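Putative glycoside hydrolase (Parabacteroides distasonis ATCC 8503, PDB 3GYC) probably hydrolyses glycosidic bonds in carbohydrates, as a putative glycoside hydrolase with a cellulase-like domain of the TIM-barrel clan. Local coordinates at residues W26-R30 against V90-L96; K104-V110 against L149-L154; C124-D128 against A168-A172; T331-A335 against L366-I370. All blocks are in the same frame, centred on the assembly; numbering follows the deposited sequence. Where two conformers were deposited one is given.

In the fold
The four contacts illustrate how an eight-stranded parallel (β/α)8 barrel is held together at different levels. Contacts 1 and 2, with centres about 17 Å apart, use the two ends of helix 95-105: its start meets the connection after strand 17-23, and its end leads into strand 109-113, paired with strand 153-157. Contact 3 joins the connections that follow those same two strands, about 29 Å from contact 2 between centres; along the chain these two contacts cross, whereas the other pairs come in series. Contact 4, last in sequence, packs two outer helices about 36 Å from contact 3 between centres. Contacts 1 and 3 thus tie together connections after the strands, while contact 2 joins two neighbouring strands at their starts.

Contact 1 of 4, residues W26-R30 against V90-L96; sequences WLERR and VQVQPNL. With EDO (1,2-ethanediol), chain D.
Leu27 carries the apolar part of this contact, projecting from helix 25-28 into the bend formed by 90-96. Its CG is anti to the backbone N (chi1 -174°), and the two methyls part company beyond it: CD2 lies 3.7 Å from Val90 CB and also touches Val92, while CD1 packs on the Asn95 side chain, against CB as well as 3.6 Å from ND2. Trp26 contributes the outer end of its benzene ring, with CH2 3.9 Å from Leu96 CD1; CB of Leu27 covers one indole face. The aliphatic part of Glu28 joins in, its CG 3.7 Å from Val90 CG1.

Polar bonds run within or away from the pair, none across it. Gln91 NE2 makes a straight bond (173°) to Gln93 O, the carbonyl of the cis peptide that leads into Pro94, and Asn95 ND2 bonds weakly to Gln91 O. The buried Glu28 carboxylate is satisfied by Arg117, Tyr59 and Ser84, and Trp26 NE1 by Asp57 O. Arg29 points elsewhere: NH1 (2.8 Å) and NH2 donate to O2 and O1 of a 1,2-ethanediol, probably from the crystallisation liquor, that Asp81 also binds.

Such packing between successive β-to-α connections, here those after strands 17-23 and 53-57, belongs to the TIM-barrel fold.

Contact 2 of 4, residues K104-V110 against L149-L154; sequences KERDIKV and LLDTIL
Leu149 opens the contact by laying CD2 3.9 Å from CD of Lys104, whose aliphatic chain crosses it near the end of helix 95-105. At Asp151 the backbone takes over: its carbonyl O lies 3.4 Å from Lys109 CE and is linked to Lys109 NZ through a water, while NZ also donates to Arg392 O.

Thr152 takes part with hydroxyl, methyl and carbonyl alike. Chi1 of -70° sets OG1 beside its own backbone N, where it touches Lys104 CB at 3.4 Å and shares a second water with Ile108 O; CG2 meanwhile faces Val110 CG2. Its carbonyl O accepts from Val110 N at 2.8 Å, the donor almost in line with the C=O bond.

Ile153 forms the parallel bridge with Val110, its CA 3.2 Å from Val110 O in a CA-H...O contact. Leu154 N then donates to that same oxygen at 2.8 Å, but from well above the carbonyl plane (52°), and its CD1 lies against the CB and CG of Lys109.

Strands 109-113 and 153-157, neighbours in a beta-alpha-beta crossover, are therefore joined at their starts by direct bonds on the strand side and by water bridges on the turn side, so the carbonyls of Ile108 and Asp151 each receive a hydrogen bond from a water.

Contact 3 of 4, residues C124-D128 against A168-A172; sequences CLKLD and APFFA
The Phe170 ring is sandwiched between its own segment and 124-128: Leu127 CB stands 4.3 Å above one face, offset toward the rim, and Ala168 CA covers the opposite face, also off centre. Beyond the two segments, Tyr116 meets the ring in an edge-to-face stack. This is an encounter between two loops of the TIM barrel, the connection after strand 109-113 and the one after strand 153-157, where short helical turns rather than strands make the contact.

Phe170 reaches its place with CG lying between the backbone N and the carbonyl carbon (chi1 46°), which swings the ring toward the carbonyls of 124-128. Cys124 O approaches CD2 obliquely at 3.4 Å. That oxygen is also the acceptor for Leu127 N, closing the 3-10 turn. The Cys124 side chain makes looser contacts, its SG 4.3 Å from Pro169 CG.

Pro169 and Leu125 form the apolar flank. The leucine side chain crosses the proline ring at about a right angle, and CD2 touches both CB and CG of Pro169, each at 3.7 Å. Asp128 follows the inverse gamma turn centred on Leu127; its carboxylate is engaged outward in a salt bridge with Lys132, and what faces Phe170 is its CA, near the phenylalanine carbonyl. No hydrogen bond joins the two segments, so apolar packing and close carbonyl approaches to Phe170 carry the pairing. The shortest approach is at Leu127 O, which lies 3.1 Å from Phe170 CD1 and 3.3 Å from CB of the same residue.

Contact 4 of 4, residues T331-A335 against L366-I370; sequences TITAA and LTSII
Ile332 leans across to both Leu366 and Ile369. From CB the side chain runs to CG1, which is anti to the carbonyl carbon (chi1 -69°) and thereby directed at the neighbouring helix; CG1 touches Leu366 CD2 at 3.7 Å and Ile369 CD1 at 3.9 Å. The chain then extends (chi2 169°) to CD1, whose methyl touches the same two partners, 3.9 Å from Leu366 CD2 and 4.0 Å from Ile369 CD1. The isoleucine crosses Leu366 at about a right angle and Ile369 more obliquely.

The two segments belong to adjacent helices of the outer layer of the (β/α)8 barrel, 321-337 and 360-371, which precede and follow strand 340-343. The axes of 331-335 and 366-370 run nearly parallel, 9° apart, with a closest approach of 9.8 Å, as expected for successive helices on the outside of a barrel.

Nearer the strand, Thr331 CG2 meets Ile370 CD1 at 3.7 Å, and both residues also touch Val343 of that strand. The Thr331 hydroxyl bonds within its own helix, to Cys327 O. One turn along, Ala335 CB comes to 4.2 Å from Ile369 CG2, where the CA atoms of Ala335 and Ile370 stand only 5.7 Å apart.

Contact 1 of 4, residues W26-R30 against V90-L96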
# COMPACT_ATOMS: atom_id res chain seq x y z
N TRP A 26 7.12 -9.92 -2.42
CA TRP A 26 7.92 -10.04 -3.62
C TRP A 26 9.31 -10.61 -3.31
O TRP A 26 9.89 -11.33 -4.15
CB TRP A 26 8.04 -8.65 -4.34
CG TRP A 26 8.92 -7.69 -3.58
CD1 TRP A 26 8.55 -6.86 -2.58
CD2 TRP A 26 10.33 -7.49 -3.76
NE1 TRP A 26 9.64 -6.18 -2.10
CE2 TRP A 26 10.73 -6.52 -2.83
CE3 TRP A 26 11.27 -8.05 -4.59
CZ2 TRP A 26 12.05 -6.10 -2.72
CZ3 TRP A 26 12.55 -7.65 -4.49
CH2 TRP A 26 12.94 -6.68 -3.57
N LEU A 27 9.86 -10.27 -2.15
CA LEU A 27 11.18 -10.74 -1.77
C LEU A 27 11.09 -11.98 -0.89
O LEU A 27 11.90 -12.90 -1.04
CB LEU A 27 11.95 -9.62 -1.05
CG LEU A 27 13.40 -9.89 -0.71
CD1 LEU A 27 14.19 -10.22 -1.99
CD2 LEU A 27 13.99 -8.67 0.11
N GLU A 28 10.12 -12.02 0.02
CA GLU A 28 10.03 -13.08 1.03
C GLU A 28 9.39 -14.38 0.63
O GLU A 28 9.79 -15.43 1.12
CB GLU A 28 9.28 -12.55 2.25
CG GLU A 28 10.17 -11.59 3.00
CD GLU A 28 9.51 -10.99 4.22
OE1 GLU A 28 8.84 -11.73 4.98
OE2 GLU A 28 9.76 -9.79 4.49
N ARG A 29 8.39 -14.31 -0.25
CA ARG A 29 7.59 -15.50 -0.59
C ARG A 29 8.14 -16.23 -1.74
O ARG A 29 7.56 -16.26 -2.85
CB ARG A 29 6.13 -15.10 -0.78
CG ARG A 29 5.46 -14.67 0.48
CD ARG A 29 3.91 -14.63 0.33
NE ARG A 29 3.34 -15.96 0.15
CZ ARG A 29 2.90 -16.77 1.11
NH1 ARG A 29 3.06 -16.49 2.39
NH2 ARG A 29 2.43 -17.96 0.79
N ARG A 30 9.34 -16.77 -1.50
CA ARG A 30 10.07 -17.43 -2.57
C ARG A 30 10.57 -18.83 -2.21
O ARG A 30 11.46 -19.37 -2.85
CB ARG A 30 11.18 -16.50 -3.06
CG ARG A 30 10.69 -15.08 -3.33
CD ARG A 30 11.79 -14.27 -3.95
NE ARG A 30 11.96 -14.54 -5.38
CZ ARG A 30 13.08 -14.37 -6.07
NH1 ARG A 30 14.22 -14.05 -5.47
NH2 ARG A 30 13.08 -14.54 -7.37
N VAL A 90 16.40 -12.97 3.87
CA VAL A 90 16.39 -12.24 2.61
C VAL A 90 17.69 -11.46 2.38
O VAL A 90 18.38 -11.09 3.35
CB VAL A 90 15.23 -11.22 2.53
CG1 VAL A 90 13.87 -11.95 2.70
CG2 VAL A 90 15.42 -10.08 3.54
N GLN A 91 18.02 -11.28 1.10
CA GLN A 91 19.13 -10.43 0.67
C GLN A 91 18.48 -9.39 -0.25
O GLN A 91 17.93 -9.72 -1.34
CB GLN A 91 20.26 -11.21 0.00
CG GLN A 91 21.41 -10.32 -0.33
CD GLN A 91 22.49 -10.98 -1.15
OE1 GLN A 91 22.86 -12.13 -0.94
NE2 GLN A 91 23.06 -10.20 -2.05
N VAL A 92 18.52 -8.13 0.16
CA VAL A 92 17.73 -7.09 -0.51
C VAL A 92 18.33 -6.61 -1.83
O VAL A 92 17.60 -6.44 -2.79
CB VAL A 92 17.37 -5.93 0.43
CG1 VAL A 92 16.43 -4.95 -0.21
CG2 VAL A 92 16.73 -6.47 1.71
N GLN A 93 19.64 -6.40 -1.88
CA GLN A 93 20.31 -6.05 -3.13
C GLN A 93 21.29 -7.16 -3.46
O GLN A 93 21.96 -7.69 -2.56
CB GLN A 93 21.04 -4.71 -3.03
CG GLN A 93 20.18 -3.47 -2.98
CD GLN A 93 19.50 -3.14 -4.32
OE1 GLN A 93 19.33 -4.01 -5.19
NE2 GLN A 93 19.10 -1.87 -4.47
N PRO A 94 21.45 -7.47 -4.76
CA PRO A 94 20.84 -6.83 -5.96
C PRO A 94 19.40 -7.24 -6.32
O PRO A 94 18.90 -6.82 -7.36
CB PRO A 94 21.81 -7.25 -7.09
CG PRO A 94 22.32 -8.61 -6.64
CD PRO A 94 22.47 -8.48 -5.13
N ASN A 95 18.76 -8.07 -5.50
CA ASN A 95 17.36 -8.50 -5.74
C ASN A 95 16.39 -7.36 -6.04
O ASN A 95 15.60 -7.48 -6.99
CB ASN A 95 16.81 -9.36 -4.61
CG ASN A 95 17.21 -10.80 -4.74
OD1 ASN A 95 17.61 -11.22 -5.81
ND2 ASN A 95 17.10 -11.60 -3.62
N LEU A 96 16.51 -6.24 -5.34
CA LEU A 96 15.61 -5.11 -5.59
C LEU A 96 15.84 -4.56 -6.98
O LEU A 96 14.89 -4.39 -7.76
CB LEU A 96 15.73 -4.03 -4.51
CG LEU A 96 14.94 -2.75 -4.74
CD1 LEU A 96 13.38 -3.04 -4.84
CD2 LEU A 96 15.26 -1.68 -3.69
C1 EDO D . 2.15 -20.74 3.68
O1 EDO D . 1.98 -20.37 2.30
C2 EDO D . 1.58 -19.67 4.57
O2 EDO D . 1.89 -18.33 4.14

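Contact 2 of 4, residues K104-V110 against L149-L154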
# COMPACT_ATOMS: atom_id res chain seq x y z
N LYS A 104 10.79 -2.50 -15.33
CA LYS A 104 11.11 -1.54 -16.39
C LYS A 104 10.92 -2.13 -17.76
O LYS A 104 10.42 -1.48 -18.67
CB LYS A 104 12.54 -1.05 -16.25
CG LYS A 104 12.98 -0.05 -17.27
CD LYS A 104 14.37 0.45 -16.91
CE LYS A 104 14.86 1.53 -17.86
NZ LYS A 104 15.02 0.96 -19.23
N GLU A 105 11.36 -3.36 -17.92
CA GLU A 105 11.28 -4.08 -19.17
C GLU A 105 9.84 -4.18 -19.66
O GLU A 105 9.63 -4.21 -20.84
CB GLU A 105 11.84 -5.51 -18.99
CG GLU A 105 11.64 -6.44 -20.15
N ARG A 106 8.89 -4.20 -18.74
CA ARG A 106 7.48 -4.37 -19.02
C ARG A 106 6.67 -3.08 -18.81
O ARG A 106 5.46 -3.12 -18.76
CB ARG A 106 6.92 -5.46 -18.10
CG ARG A 106 7.53 -6.86 -18.27
CD ARG A 106 7.09 -7.84 -17.14
NE ARG A 106 7.53 -9.21 -17.42
CZ ARG A 106 8.79 -9.62 -17.33
NH1 ARG A 106 9.76 -8.79 -16.95
NH2 ARG A 106 9.10 -10.86 -17.63
N ASP A 107 7.35 -1.94 -18.72
CA ASP A 107 6.70 -0.63 -18.43
C ASP A 107 5.78 -0.67 -17.22
O ASP A 107 4.67 -0.16 -17.26
CB ASP A 107 5.91 -0.06 -19.64
CG ASP A 107 5.26 1.34 -19.32
OD1 ASP A 107 5.80 2.12 -18.46
OD2 ASP A 107 4.20 1.67 -19.92
N ILE A 108 6.21 -1.32 -16.15
CA ILE A 108 5.48 -1.36 -14.89
C ILE A 108 6.25 -0.35 -14.03
O ILE A 108 7.50 -0.40 -13.95
CB ILE A 108 5.52 -2.76 -14.25
CG1 ILE A 108 4.65 -3.74 -15.05
CG2 ILE A 108 4.97 -2.73 -12.87
CD1 ILE A 108 4.93 -5.19 -14.77
N LYS A 109 5.53 0.59 -13.44
CA LYS A 109 6.10 1.59 -12.56
C LYS A 109 5.94 1.10 -11.11
O LYS A 109 5.05 0.32 -10.79
CB LYS A 109 5.46 2.98 -12.76
CG LYS A 109 6.31 4.01 -13.52
CD LYS A 109 6.44 3.85 -14.94
CE LYS A 109 7.48 4.85 -15.56
NZ LYS A 109 7.20 6.34 -15.62
N VAL A 110 6.86 1.51 -10.25
CA VAL A 110 6.89 1.00 -8.87
C VAL A 110 6.87 2.08 -7.80
O VAL A 110 7.71 2.97 -7.76
CB VAL A 110 8.15 0.09 -8.65
CG1 VAL A 110 8.14 -0.46 -7.23
CG2 VAL A 110 8.15 -1.03 -9.73
N LEU A 149 17.73 3.08 -12.59
CA LEU A 149 16.34 2.64 -12.48
C LEU A 149 15.45 3.64 -11.80
O LEU A 149 14.33 3.31 -11.53
CB LEU A 149 16.24 1.31 -11.68
CG LEU A 149 16.89 0.09 -12.36
CD1 LEU A 149 17.34 -0.99 -11.36
CD2 LEU A 149 15.94 -0.46 -13.48
N LEU A 150 15.89 4.87 -11.56
CA LEU A 150 15.06 5.79 -10.78
C LEU A 150 13.76 6.17 -11.51
O LEU A 150 12.74 6.39 -10.88
CB LEU A 150 15.85 7.03 -10.38
CG LEU A 150 15.43 7.76 -9.12
CD1 LEU A 150 15.19 6.77 -7.99
CD2 LEU A 150 16.51 8.83 -8.75
N ASP A 151 13.81 6.22 -12.85
CA ASP A 151 12.60 6.55 -13.63
C ASP A 151 11.50 5.48 -13.54
O ASP A 151 10.36 5.75 -13.91
CB ASP A 151 12.96 6.81 -15.07
CG ASP A 151 13.85 8.03 -15.22
OD1 ASP A 151 13.59 9.03 -14.49
OD2 ASP A 151 14.83 7.98 -16.02
N THR A 152 11.83 4.30 -13.02
CA THR A 152 10.83 3.25 -12.79
C THR A 152 10.04 3.49 -11.50
O THR A 152 8.98 2.94 -11.32
CB THR A 152 11.53 1.88 -12.75
OG1 THR A 152 11.98 1.56 -14.08
CG2 THR A 152 10.63 0.79 -12.21
N ILE A 153 10.56 4.34 -10.61
CA ILE A 153 9.94 4.62 -9.35
C ILE A 153 8.88 5.71 -9.56
O ILE A 153 9.16 6.77 -10.13
CB ILE A 153 10.97 5.05 -8.28
CG1 ILE A 153 12.02 3.94 -8.08
CG2 ILE A 153 10.24 5.45 -6.99
CD1 ILE A 153 11.49 2.52 -7.84
N LEU A 154 7.69 5.41 -9.08
CA LEU A 154 6.52 6.27 -9.25
C LEU A 154 6.39 7.28 -8.12
O LEU A 154 6.11 8.45 -8.33
CB LEU A 154 5.30 5.35 -9.28
CG LEU A 154 3.97 5.90 -9.64
CD1 LEU A 154 4.03 6.45 -11.08
CD2 LEU A 154 2.95 4.72 -9.45
O HOH W 1 9.30 1.07 -15.39
O HOH W 2 9.02 8.07 -14.37

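Contact 3 of 4, residues C124-D128 against A168-A172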
# COMPACT_ATOMS: atom_id res chain seq x y z
N CYS A 124 15.82 -1.21 12.41
CA CYS A 124 14.97 -0.04 12.18
C CYS A 124 14.79 0.85 13.39
O CYS A 124 14.46 2.01 13.22
CB CYS A 124 13.59 -0.44 11.65
SG CYS A 124 12.66 -1.38 12.86
N LEU A 125 15.00 0.33 14.60
CA LEU A 125 14.82 1.11 15.82
C LEU A 125 15.83 2.27 15.92
O LEU A 125 15.62 3.22 16.66
CB LEU A 125 14.89 0.21 17.06
CG LEU A 125 13.85 -0.92 17.13
CD1 LEU A 125 14.09 -1.83 18.31
CD2 LEU A 125 12.41 -0.37 17.12
N LYS A 126 16.91 2.21 15.13
CA LYS A 126 17.93 3.26 15.11
C LYS A 126 17.45 4.54 14.41
O LYS A 126 18.00 5.61 14.62
CB LYS A 126 19.15 2.78 14.35
CG LYS A 126 19.76 1.53 14.87
CD LYS A 126 21.05 1.31 14.17
CE LYS A 126 21.58 -0.06 14.43
NZ LYS A 126 22.93 -0.13 13.84
N LEU A 127 16.44 4.42 13.58
CA LEU A 127 15.92 5.54 12.80
C LEU A 127 14.99 6.38 13.66
O LEU A 127 13.81 6.56 13.35
CB LEU A 127 15.18 4.99 11.58
CG LEU A 127 15.99 4.07 10.67
CD1 LEU A 127 15.11 3.53 9.57
CD2 LEU A 127 17.20 4.85 10.12
N ASP A 128 15.54 6.95 14.74
CA ASP A 128 14.72 7.64 15.73
C ASP A 128 14.56 9.14 15.56
O ASP A 128 14.04 9.80 16.44
CB ASP A 128 15.20 7.28 17.14
CG ASP A 128 16.68 7.57 17.37
OD1 ASP A 128 17.32 8.28 16.56
OD2 ASP A 128 17.21 7.08 18.39
N ALA A 168 6.18 1.65 12.54
CA ALA A 168 7.06 2.76 12.95
C ALA A 168 7.30 2.74 14.47
O ALA A 168 6.90 3.67 15.19
CB ALA A 168 6.47 4.09 12.51
N PRO A 169 7.96 1.68 14.97
CA PRO A 169 8.28 1.62 16.41
C PRO A 169 9.35 2.64 16.82
O PRO A 169 9.46 3.01 18.01
CB PRO A 169 8.80 0.19 16.58
CG PRO A 169 9.26 -0.22 15.26
CD PRO A 169 8.37 0.45 14.28
N PHE A 170 10.17 3.04 15.85
CA PHE A 170 11.19 4.07 16.05
C PHE A 170 10.55 5.43 16.31
O PHE A 170 11.20 6.33 16.80
CB PHE A 170 12.12 4.16 14.83
CG PHE A 170 11.41 4.16 13.48
CD1 PHE A 170 10.94 5.34 12.93
CD2 PHE A 170 11.23 2.98 12.79
CE1 PHE A 170 10.30 5.35 11.72
CE2 PHE A 170 10.61 2.98 11.58
CZ PHE A 170 10.14 4.17 11.03
N PHE A 171 9.29 5.61 15.93
CA PHE A 171 8.60 6.86 16.18
C PHE A 171 7.74 6.69 17.42
O PHE A 171 7.77 7.52 18.31
CB PHE A 171 7.72 7.22 14.98
CG PHE A 171 6.87 8.42 15.20
CD1 PHE A 171 7.39 9.69 15.03
CD2 PHE A 171 5.55 8.29 15.60
CE1 PHE A 171 6.63 10.81 15.25
CE2 PHE A 171 4.77 9.40 15.82
CZ PHE A 171 5.31 10.67 15.65
N ALA A 172 6.99 5.59 17.47
CA ALA A 172 6.08 5.29 18.57
C ALA A 172 6.80 5.22 19.92
O ALA A 172 6.22 5.59 20.96
CB ALA A 172 5.32 4.00 18.28

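Contact 4 of 4, residues T331-A335 against L366-I370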
# COMPACT_ATOMS: atom_id res chain seq x y z
N THR A 331 -13.50 -0.25 -6.73
CA THR A 331 -12.64 0.14 -7.84
C THR A 331 -13.33 1.11 -8.81
O THR A 331 -12.80 2.18 -9.07
CB THR A 331 -12.16 -1.07 -8.65
OG1 THR A 331 -11.48 -1.99 -7.78
CG2 THR A 331 -11.21 -0.64 -9.74
N ILE A 332 -14.50 0.69 -9.30
CA ILE A 332 -15.29 1.48 -10.25
C ILE A 332 -15.71 2.83 -9.65
O ILE A 332 -15.70 3.85 -10.35
CB ILE A 332 -16.51 0.65 -10.77
CG1 ILE A 332 -16.01 -0.50 -11.68
CG2 ILE A 332 -17.47 1.52 -11.53
CD1 ILE A 332 -17.11 -1.53 -12.03
N THR A 333 -16.06 2.85 -8.37
CA THR A 333 -16.47 4.08 -7.67
C THR A 333 -15.30 5.07 -7.57
O THR A 333 -15.45 6.28 -7.90
CB THR A 333 -17.01 3.79 -6.22
OG1 THR A 333 -18.08 2.83 -6.28
CG2 THR A 333 -17.51 5.06 -5.53
N ALA A 334 -14.15 4.56 -7.16
CA ALA A 334 -12.94 5.39 -7.04
C ALA A 334 -12.51 5.94 -8.41
O ALA A 334 -12.27 7.14 -8.57
CB ALA A 334 -11.81 4.63 -6.42
N ALA A 335 -12.45 5.06 -9.39
CA ALA A 335 -12.01 5.42 -10.72
C ALA A 335 -12.89 6.53 -11.33
O ALA A 335 -12.39 7.42 -12.00
CB ALA A 335 -11.99 4.19 -11.63
N LEU A 366 -11.67 -4.55 -14.94
CA LEU A 366 -11.41 -3.48 -13.97
C LEU A 366 -10.19 -2.65 -14.29
O LEU A 366 -10.21 -1.41 -14.14
CB LEU A 366 -11.32 -4.03 -12.54
CG LEU A 366 -12.61 -4.54 -11.91
CD1 LEU A 366 -12.35 -5.22 -10.53
CD2 LEU A 366 -13.67 -3.40 -11.79
N THR A 367 -9.10 -3.31 -14.71
CA THR A 367 -7.91 -2.55 -15.08
C THR A 367 -8.18 -1.73 -16.33
O THR A 367 -7.65 -0.61 -16.44
CB THR A 367 -6.65 -3.41 -15.21
OG1 THR A 367 -6.83 -4.40 -16.21
CG2 THR A 367 -6.34 -4.05 -13.84
N SER A 368 -9.02 -2.22 -17.24
CA SER A 368 -9.40 -1.43 -18.41
C SER A 368 -10.11 -0.14 -17.94
O SER A 368 -9.82 0.95 -18.40
CB SER A 368 -10.32 -2.21 -19.36
OG SER A 368 -10.52 -1.50 -20.58
N ILE A 369 -11.05 -0.28 -17.01
CA ILE A 369 -11.77 0.89 -16.50
C ILE A 369 -10.82 1.90 -15.83
O ILE A 369 -10.92 3.12 -16.06
CB ILE A 369 -12.87 0.46 -15.52
CG1 ILE A 369 -14.06 -0.17 -16.28
CG2 ILE A 369 -13.35 1.67 -14.69
CD1 ILE A 369 -14.92 -1.09 -15.39
N ILE A 370 -9.91 1.38 -15.01
CA ILE A 370 -8.98 2.22 -14.27
C ILE A 370 -8.10 3.01 -15.23
O ILE A 370 -8.00 4.23 -15.13
CB ILE A 370 -8.06 1.40 -13.39
CG1 ILE A 370 -8.79 0.82 -12.19
CG2 ILE A 370 -6.86 2.27 -12.92
CD1 ILE A 370 -8.04 -0.38 -11.56